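Local coordinates for RND efflux system, outer membrane lipoprotein, NodT family (Burkholderia mallei, PDB 6U94) that probably serves as the outer membrane channel component of a tripartite RND efflux system, in which substrates would leave the cell, at residues Q238-L243 and G249-G254; P308-T313 and S320-G325; P342-N345 and A351-D354; K393-M398 and F431-L436. All blocks are in the same frame, centred on the assembly; numbering follows the deposited sequence.

Contact 1 (Q238-L243 and G249-G254); sequences QDENAL and GPLPAG
This is a small apolar contact in which Leu251, in the loop that folds back after helix 211-247, packs on Leu243 and Glu240 in the C-terminal part of that helix. Leu251 carries the loop side. It points toward the helix and sets one methyl on Leu243 and the other on Glu240. CD2 meets Leu243, lying 3.8 Å from Leu243 CG and at much the same distance from the backbone carbon of that residue. CD1 reaches back along the helix to Glu240, 4.0 Å from Glu240 CB and 3.9 Å from Glu240 O. The two leucine side chains cross at about a right angle. Leu243 has CG anti to its backbone nitrogen (chi1 -162°), which places its branch beside the carbonyl carbon, next to Leu251 CD2. Glu240 offers the base of its side chain. The contact is therefore van der Waals packing of one leucine on one side of the helix. Leu243 also touches Thr173 of helix 156-203, and Glu240 touches Leu177 there. Ala242 packs on helix 72-86, while Pro252 of the loop rests on helix 56-67.

Contact 2 (P308-T313 and S320-G325); sequences PRITLT and SASLAG
Ser320 and Thr311 meet where the start of helix 321-326 packs against segment 308-313, in the loop after helix 299-306. Ser320 is the N-cap of helix 321-326. Its OG accepts from Leu323 N at 3.2 Å, the capping bond, and donates to Thr311 O at 2.7 Å. One hydroxyl thus serves the helix start and the facing chain together. With chi1 at 67°, OG sits between the backbone nitrogen and the carbonyl carbon of its own residue, within range of both partners. The donor lies above the Thr311 carbonyl plane, 60° out of it. One backbone bond also crosses, nearly straight, from Ser320 N to Leu312 O, 3.2 Å long.

The apolar part is made by Ile310, Leu312 and Leu323. Ile310 lays CB against Ser322 CB, and its CD1 reaches Leu323 CA at 3.8 Å. Leu312 CD2 and Leu323 CD2 are 4.0 Å apart, and the two leucine side chains meet at a slant. Leu323 also reaches helix 362-415, through Val378 and Leu382. Segment 308-313 is also bonded to the chain around Leu274 and Ser276: backbone bonds join Ile310 to Ser276 and Leu312 to Leu274. Thr313 OG1 is bonded to Pro271 O and Leu274 N.

A water adds a further polar link. It accepts from Thr311 N and is hydrogen-bonded to Ser322 OG, 2.8 Å away.

Contact 3 (P342-N345 and A351-D354); sequences PIFN and ANLD
Asn352 is the side chain that joins the two segments, meeting Phe344 and Pro342, and it does so through its amide. In the polar contact, OD1 accepts from Phe344 N at 3.1 Å. The bond is fairly straight at hydrogen, 157°, and the donor lies in the plane of the Asn352 carbonyl. Phe344 O is also close to OD1, at 3.0 Å, but both are acceptors and this pair is no hydrogen bond. The other end of the amide is held too. Asn352 ND2 donates to the backbone oxygens of Ala346 and Ser348, which lie between the two segments. Three bonds therefore fix how the amide is turned: one received at the oxygen and two given by the nitrogen.

Asn352 thus ties the loop before helix 349-352 to the short helix itself through a side-chain-to-backbone bond. From the short helix it reaches back over the intervening residues.

The van der Waals part lies around the same amide. Pro342 CB packs against it, 3.6 Å from Asn352 OD1 and 3.9 Å from Asn352 CB. Phe344 CB is 3.8 Å from Asn352 OD1. The Phe344 ring leads away from segment 351-354 and meets Ala297 and Asp361, while Ile343 CG2 lies over one ring face towards the rim. Ile343 also packs on Ala301 and Phe306 of helix 299-306.

Contact 4 (K393-M398 and F431-L436); sequences KAQEAM and FAAQQL
Gln395 lies across Ala433 and Leu436, its side chain laid over the surface of the facing helix. Its CG is anti to the backbone nitrogen (chi1 -159°), and the chain then bends at chi2 (71°). The aliphatic part comes close to the Ala433 backbone, with Gln395 CG 3.5 Å from Ala433 O. The amide end lies over Leu436 CB, with Gln395 CD 3.9 Å from it. The side chains of Gln395 and Leu436 cross at about a right angle.

The two segments belong to helices 362-415 and 421-454, which form an antiparallel helical hairpin, consistent with the long helical barrel of outer membrane factors. Their local axes approach to 9.4 Å, with an angle of 154° between the N-to-C directions. The nearest backbones are those of Gln395 and Ala433.

The Met398 packing is apolar. Met398, one turn further along, bends at chi3 and brings its CE methyl to 3.6 Å from Ala433 CB. Ala433 thus meets both Gln395 and Met398. Gln395 also touches Leu437 and Tyr440, and Ala433 touches Ile399 and Leu402. On another side of helix 421-454, Phe431 packs on Leu186 and Thr190 of helix 156-203.

From the N terminus, contact 1 comes first. It folds the chain back onto helix 211-247, enclosing the end of that helix. Contact 2 then closes the six-residue loop 314-319, which leads into helix 321-326. Contact 3 closes the turn around helix 349-352, with its centre about 28 Å from that of contact 2. Contact 4 closes the largest span, 32 residues, across the hairpin of helices 362-415 and 421-454. All four follow in series, so none nests in or crosses another. Contacts 3 and 4 lie on opposite sides of the chain's centre, with centres about 57 Å apart. Helix 362-415 connects contact 2 with contact 4, since Leu323 also packs on it.

Contact 1 (Q238-L243 and G249-G254)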
# COMPACT_ATOMS: atom_id res chain seq x y z
N GLN A 238 -4.32 13.62 -11.26
CA GLN A 238 -5.10 12.40 -11.05
C GLN A 238 -5.32 12.14 -9.56
O GLN A 238 -6.42 11.75 -9.15
CB GLN A 238 -4.40 11.21 -11.70
CG GLN A 238 -4.20 11.33 -13.20
CD GLN A 238 -3.28 10.25 -13.74
OE1 GLN A 238 -2.60 9.56 -12.98
NE2 GLN A 238 -3.24 10.11 -15.06
N ASP A 239 -4.28 12.33 -8.75
CA ASP A 239 -4.42 12.13 -7.31
C ASP A 239 -5.50 13.03 -6.73
O ASP A 239 -6.33 12.59 -5.92
CB ASP A 239 -3.08 12.40 -6.61
CG ASP A 239 -1.97 11.49 -7.08
OD1 ASP A 239 -2.24 10.56 -7.87
OD2 ASP A 239 -0.82 11.70 -6.65
N GLU A 240 -5.51 14.31 -7.13
CA GLU A 240 -6.49 15.24 -6.59
C GLU A 240 -7.90 14.92 -7.06
O GLU A 240 -8.86 15.13 -6.32
CB GLU A 240 -6.10 16.67 -6.96
CG GLU A 240 -4.76 17.10 -6.39
CD GLU A 240 -4.35 18.50 -6.82
OE1 GLU A 240 -4.82 18.96 -7.88
OE2 GLU A 240 -3.56 19.13 -6.09
N ASN A 241 -8.04 14.40 -8.29
CA ASN A 241 -9.35 13.98 -8.77
C ASN A 241 -9.87 12.80 -7.95
O ASN A 241 -11.00 12.83 -7.45
CB ASN A 241 -9.28 13.61 -10.25
CG ASN A 241 -9.88 14.68 -11.14
OD1 ASN A 241 -9.87 15.86 -10.81
ND2 ASN A 241 -10.41 14.27 -12.29
N ALA A 242 -9.05 11.75 -7.82
CA ALA A 242 -9.47 10.58 -7.05
C ALA A 242 -9.74 10.94 -5.60
O ALA A 242 -10.66 10.39 -4.97
CB ALA A 242 -8.40 9.49 -7.14
N LEU A 243 -8.96 11.87 -5.04
CA LEU A 243 -9.18 12.29 -3.66
C LEU A 243 -10.52 12.98 -3.51
O LEU A 243 -11.23 12.77 -2.52
CB LEU A 243 -8.04 13.20 -3.21
CG LEU A 243 -7.86 13.41 -1.71
CD1 LEU A 243 -7.77 12.07 -1.00
CD2 LEU A 243 -6.62 14.24 -1.43
N GLY A 249 -16.58 15.31 -2.27
CA GLY A 249 -16.71 16.74 -2.41
C GLY A 249 -15.39 17.43 -2.70
O GLY A 249 -14.35 16.79 -2.84
N PRO A 250 -15.42 18.76 -2.79
CA PRO A 250 -14.19 19.51 -3.04
C PRO A 250 -13.18 19.33 -1.92
O PRO A 250 -13.53 19.07 -0.77
CB PRO A 250 -14.67 20.96 -3.14
CG PRO A 250 -16.12 20.86 -3.48
CD PRO A 250 -16.61 19.63 -2.78
N LEU A 251 -11.90 19.48 -2.28
CA LEU A 251 -10.82 19.29 -1.32
C LEU A 251 -10.70 20.51 -0.41
O LEU A 251 -10.83 21.65 -0.87
CB LEU A 251 -9.50 19.05 -2.03
CG LEU A 251 -9.43 17.88 -3.02
CD1 LEU A 251 -8.02 17.72 -3.56
CD2 LEU A 251 -9.91 16.59 -2.36
N PRO A 252 -10.46 20.31 0.89
CA PRO A 252 -10.27 21.45 1.79
C PRO A 252 -8.98 22.20 1.47
O PRO A 252 -8.03 21.65 0.91
CB PRO A 252 -10.21 20.80 3.18
CG PRO A 252 -9.82 19.38 2.92
CD PRO A 252 -10.44 19.02 1.60
N ALA A 253 -8.97 23.48 1.86
CA ALA A 253 -7.83 24.34 1.57
C ALA A 253 -6.56 23.88 2.28
O ALA A 253 -5.46 24.28 1.88
CB ALA A 253 -8.15 25.78 1.97
N GLY A 254 -6.68 23.04 3.31
CA GLY A 254 -5.49 22.53 3.97
C GLY A 254 -4.65 21.64 3.08
O GLY A 254 -3.42 21.61 3.20

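Contact 2 (P308-T313 and S320-G325)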
# COMPACT_ATOMS: atom_id res chain seq x y z
N PRO A 308 -5.14 -19.89 15.16
CA PRO A 308 -3.94 -19.76 16.00
C PRO A 308 -4.06 -18.57 16.95
O PRO A 308 -4.65 -17.54 16.62
CB PRO A 308 -2.81 -19.55 14.98
CG PRO A 308 -3.35 -20.08 13.68
CD PRO A 308 -4.83 -19.80 13.72
N ARG A 309 -3.48 -18.72 18.13
CA ARG A 309 -3.38 -17.64 19.11
C ARG A 309 -1.90 -17.32 19.28
O ARG A 309 -1.20 -17.94 20.08
CB ARG A 309 -4.06 -17.99 20.44
CG ARG A 309 -3.75 -19.37 21.01
CD ARG A 309 -4.73 -19.74 22.13
NE ARG A 309 -4.72 -18.78 23.24
CZ ARG A 309 -5.42 -18.92 24.36
NH1 ARG A 309 -6.20 -19.99 24.53
NH2 ARG A 309 -5.35 -18.00 25.32
N ILE A 310 -1.42 -16.34 18.50
CA ILE A 310 -0.04 -15.89 18.51
C ILE A 310 -0.01 -14.38 18.38
O ILE A 310 -1.01 -13.75 18.01
CB ILE A 310 0.79 -16.51 17.36
CG1 ILE A 310 0.15 -16.16 16.02
CG2 ILE A 310 0.94 -18.02 17.53
CD1 ILE A 310 1.02 -16.46 14.81
N THR A 311 1.14 -13.79 18.69
CA THR A 311 1.38 -12.41 18.33
C THR A 311 1.68 -12.32 16.84
O THR A 311 2.17 -13.27 16.23
CB THR A 311 2.54 -11.81 19.13
OG1 THR A 311 3.74 -12.56 18.89
CG2 THR A 311 2.21 -11.81 20.62
N LEU A 312 1.35 -11.17 16.25
CA LEU A 312 1.57 -10.96 14.82
C LEU A 312 2.79 -10.11 14.51
O LEU A 312 3.37 -10.26 13.43
CB LEU A 312 0.33 -10.32 14.19
CG LEU A 312 -0.93 -11.18 14.20
CD1 LEU A 312 -2.10 -10.41 13.63
CD2 LEU A 312 -0.70 -12.47 13.43
N THR A 313 3.19 -9.21 15.41
CA THR A 313 4.26 -8.28 15.14
C THR A 313 5.30 -8.34 16.25
O THR A 313 4.99 -8.68 17.40
CB THR A 313 3.76 -6.83 15.01
OG1 THR A 313 3.05 -6.46 16.20
CG2 THR A 313 2.84 -6.69 13.81
N SER A 320 6.44 -10.99 13.79
CA SER A 320 6.88 -11.70 14.99
C SER A 320 7.47 -13.05 14.63
O SER A 320 7.21 -13.62 13.56
CB SER A 320 5.71 -11.88 15.96
OG SER A 320 4.73 -12.77 15.44
N ALA A 321 8.29 -13.58 15.54
CA ALA A 321 8.86 -14.91 15.34
C ALA A 321 7.78 -15.98 15.28
O ALA A 321 7.91 -16.95 14.53
CB ALA A 321 9.87 -15.22 16.44
N SER A 322 6.71 -15.82 16.06
CA SER A 322 5.61 -16.78 16.02
C SER A 322 4.98 -16.83 14.63
O SER A 322 4.75 -17.91 14.07
CB SER A 322 4.55 -16.42 17.06
OG SER A 322 5.01 -16.67 18.38
N LEU A 323 4.72 -15.66 14.04
CA LEU A 323 4.08 -15.61 12.73
C LEU A 323 5.00 -16.15 11.64
O LEU A 323 4.58 -16.93 10.79
CB LEU A 323 3.65 -14.18 12.41
CG LEU A 323 2.92 -13.96 11.09
CD1 LEU A 323 1.72 -14.89 10.97
CD2 LEU A 323 2.47 -12.51 10.97
N ALA A 324 6.27 -15.73 11.66
CA ALA A 324 7.23 -16.26 10.70
C ALA A 324 7.44 -17.76 10.89
O ALA A 324 7.69 -18.48 9.92
CB ALA A 324 8.56 -15.52 10.82
N GLY A 325 7.35 -18.24 12.13
CA GLY A 325 7.50 -19.66 12.38
C GLY A 325 6.38 -20.49 11.79
O GLY A 325 6.60 -21.62 11.36
O HOH W 1 3.31 -15.36 20.18

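Contact 3 (P342-N345 and A351-D354)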
# COMPACT_ATOMS: atom_id res chain seq x y z
N PRO A 342 -16.38 -30.28 20.59
CA PRO A 342 -17.23 -30.62 19.45
C PRO A 342 -17.67 -29.37 18.71
O PRO A 342 -18.20 -28.43 19.30
CB PRO A 342 -18.42 -31.34 20.10
CG PRO A 342 -17.91 -31.80 21.42
CD PRO A 342 -16.93 -30.76 21.86
N ILE A 343 -17.43 -29.36 17.40
CA ILE A 343 -17.85 -28.21 16.61
C ILE A 343 -19.35 -28.23 16.38
O ILE A 343 -19.99 -27.17 16.35
CB ILE A 343 -17.06 -28.17 15.28
CG1 ILE A 343 -15.59 -27.86 15.58
CG2 ILE A 343 -17.64 -27.15 14.33
CD1 ILE A 343 -14.70 -27.86 14.35
N PHE A 344 -19.94 -29.41 16.27
CA PHE A 344 -21.37 -29.55 16.01
C PHE A 344 -22.07 -30.20 17.20
O PHE A 344 -21.54 -31.13 17.81
CB PHE A 344 -21.62 -30.37 14.75
CG PHE A 344 -21.10 -29.74 13.50
CD1 PHE A 344 -21.80 -28.71 12.89
CD2 PHE A 344 -19.90 -30.15 12.94
CE1 PHE A 344 -21.32 -28.12 11.73
CE2 PHE A 344 -19.42 -29.57 11.79
CZ PHE A 344 -20.13 -28.55 11.18
N ASN A 345 -23.26 -29.69 17.52
CA ASN A 345 -24.09 -30.33 18.53
C ASN A 345 -24.68 -31.64 18.04
O ASN A 345 -25.10 -32.47 18.86
CB ASN A 345 -25.20 -29.38 18.98
CG ASN A 345 -24.68 -28.02 19.42
OD1 ASN A 345 -24.30 -27.84 20.58
ND2 ASN A 345 -24.65 -27.07 18.50
N ALA A 351 -17.48 -38.68 15.40
CA ALA A 351 -17.41 -37.80 14.24
C ALA A 351 -16.96 -36.39 14.63
O ALA A 351 -16.31 -35.71 13.83
CB ALA A 351 -18.77 -37.74 13.54
N ASN A 352 -17.28 -35.95 15.84
CA ASN A 352 -16.90 -34.61 16.27
C ASN A 352 -15.42 -34.48 16.59
O ASN A 352 -14.92 -33.36 16.70
CB ASN A 352 -17.72 -34.19 17.49
CG ASN A 352 -19.01 -33.49 17.11
OD1 ASN A 352 -19.00 -32.33 16.68
ND2 ASN A 352 -20.13 -34.18 17.28
N LEU A 353 -14.71 -35.60 16.74
CA LEU A 353 -13.31 -35.58 17.12
C LEU A 353 -12.39 -36.07 16.02
O LEU A 353 -11.20 -36.29 16.27
CB LEU A 353 -13.10 -36.40 18.40
CG LEU A 353 -13.99 -36.03 19.59
CD1 LEU A 353 -13.53 -36.76 20.84
CD2 LEU A 353 -14.02 -34.52 19.81
N ASP A 354 -12.90 -36.24 14.80
CA ASP A 354 -12.11 -36.64 13.65
C ASP A 354 -12.03 -35.46 12.69
O ASP A 354 -13.07 -35.01 12.18
CB ASP A 354 -12.70 -37.86 12.95
CG ASP A 354 -11.76 -38.45 11.91
OD1 ASP A 354 -10.88 -39.24 12.29
OD2 ASP A 354 -11.90 -38.10 10.72

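Contact 4 (K393-M398 and F431-L436)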
# COMPACT_ATOMS: atom_id res chain seq x y z
N LYS A 393 16.82 1.90 1.82
CA LYS A 393 18.18 2.07 2.33
C LYS A 393 19.22 1.82 1.25
O LYS A 393 20.24 2.51 1.18
CB LYS A 393 18.40 1.16 3.53
CG LYS A 393 17.67 1.62 4.78
CD LYS A 393 17.55 0.50 5.80
CE LYS A 393 16.77 0.93 7.03
NZ LYS A 393 17.54 1.87 7.89
N ALA A 394 18.98 0.82 0.39
CA ALA A 394 19.90 0.57 -0.71
C ALA A 394 19.91 1.74 -1.69
O ALA A 394 20.97 2.17 -2.16
CB ALA A 394 19.52 -0.72 -1.43
N GLN A 395 18.73 2.28 -2.00
CA GLN A 395 18.65 3.41 -2.93
C GLN A 395 19.30 4.65 -2.34
O GLN A 395 19.84 5.47 -3.09
CB GLN A 395 17.19 3.68 -3.29
CG GLN A 395 16.99 4.46 -4.58
CD GLN A 395 17.31 3.63 -5.82
OE1 GLN A 395 17.52 4.17 -6.90
NE2 GLN A 395 17.33 2.31 -5.66
N GLU A 396 19.27 4.81 -1.02
CA GLU A 396 19.87 5.99 -0.40
C GLU A 396 21.40 5.92 -0.45
O GLU A 396 22.06 6.93 -0.70
CB GLU A 396 19.38 6.14 1.03
CG GLU A 396 17.96 6.69 1.14
CD GLU A 396 17.43 6.69 2.55
OE1 GLU A 396 17.95 5.92 3.39
OE2 GLU A 396 16.49 7.47 2.83
N ALA A 397 21.97 4.73 -0.21
CA ALA A 397 23.42 4.58 -0.34
C ALA A 397 23.86 4.70 -1.79
O ALA A 397 24.96 5.18 -2.07
CB ALA A 397 23.86 3.25 0.26
N MET A 398 23.01 4.27 -2.72
CA MET A 398 23.32 4.44 -4.14
C MET A 398 23.31 5.92 -4.51
O MET A 398 24.21 6.39 -5.22
CB MET A 398 22.32 3.66 -4.99
CG MET A 398 22.86 3.21 -6.34
SD MET A 398 21.68 2.19 -7.25
CE MET A 398 20.48 3.42 -7.75
N PHE A 431 19.62 11.36 -11.06
CA PHE A 431 18.23 11.77 -11.14
C PHE A 431 17.29 10.58 -11.23
O PHE A 431 16.18 10.61 -10.68
CB PHE A 431 18.03 12.70 -12.34
CG PHE A 431 16.63 13.20 -12.50
CD1 PHE A 431 15.94 13.74 -11.42
CD2 PHE A 431 15.99 13.15 -13.73
CE1 PHE A 431 14.65 14.21 -11.57
CE2 PHE A 431 14.69 13.61 -13.88
CZ PHE A 431 14.02 14.14 -12.80
N ALA A 432 17.71 9.50 -11.89
CA ALA A 432 16.89 8.30 -11.93
C ALA A 432 16.80 7.65 -10.56
O ALA A 432 15.74 7.14 -10.17
CB ALA A 432 17.44 7.31 -12.96
N ALA A 433 17.91 7.66 -9.81
CA ALA A 433 17.91 7.04 -8.49
C ALA A 433 17.11 7.86 -7.49
O ALA A 433 16.49 7.29 -6.58
CB ALA A 433 19.34 6.86 -8.00
N GLN A 434 17.11 9.19 -7.63
CA GLN A 434 16.35 10.03 -6.71
C GLN A 434 14.85 9.85 -6.91
O GLN A 434 14.08 9.90 -5.94
CB GLN A 434 16.75 11.49 -6.88
CG GLN A 434 18.19 11.79 -6.49
CD GLN A 434 18.57 13.24 -6.72
OE1 GLN A 434 18.39 13.77 -7.82
NE2 GLN A 434 19.08 13.89 -5.69
N GLN A 435 14.41 9.66 -8.15
CA GLN A 435 13.01 9.38 -8.41
C GLN A 435 12.61 8.03 -7.82
O GLN A 435 11.55 7.90 -7.21
CB GLN A 435 12.72 9.42 -9.91
CG GLN A 435 12.92 10.79 -10.53
CD GLN A 435 12.91 10.74 -12.05
OE1 GLN A 435 13.96 10.83 -12.69
NE2 GLN A 435 11.73 10.61 -12.63
N LEU A 436 13.46 7.01 -7.99
CA LEU A 436 13.15 5.69 -7.46
C LEU A 436 13.04 5.70 -5.95
O LEU A 436 12.26 4.92 -5.38
CB LEU A 436 14.22 4.68 -7.89
CG LEU A 436 13.84 3.74 -9.04
CD1 LEU A 436 14.82 2.58 -9.12
CD2 LEU A 436 12.42 3.24 -8.85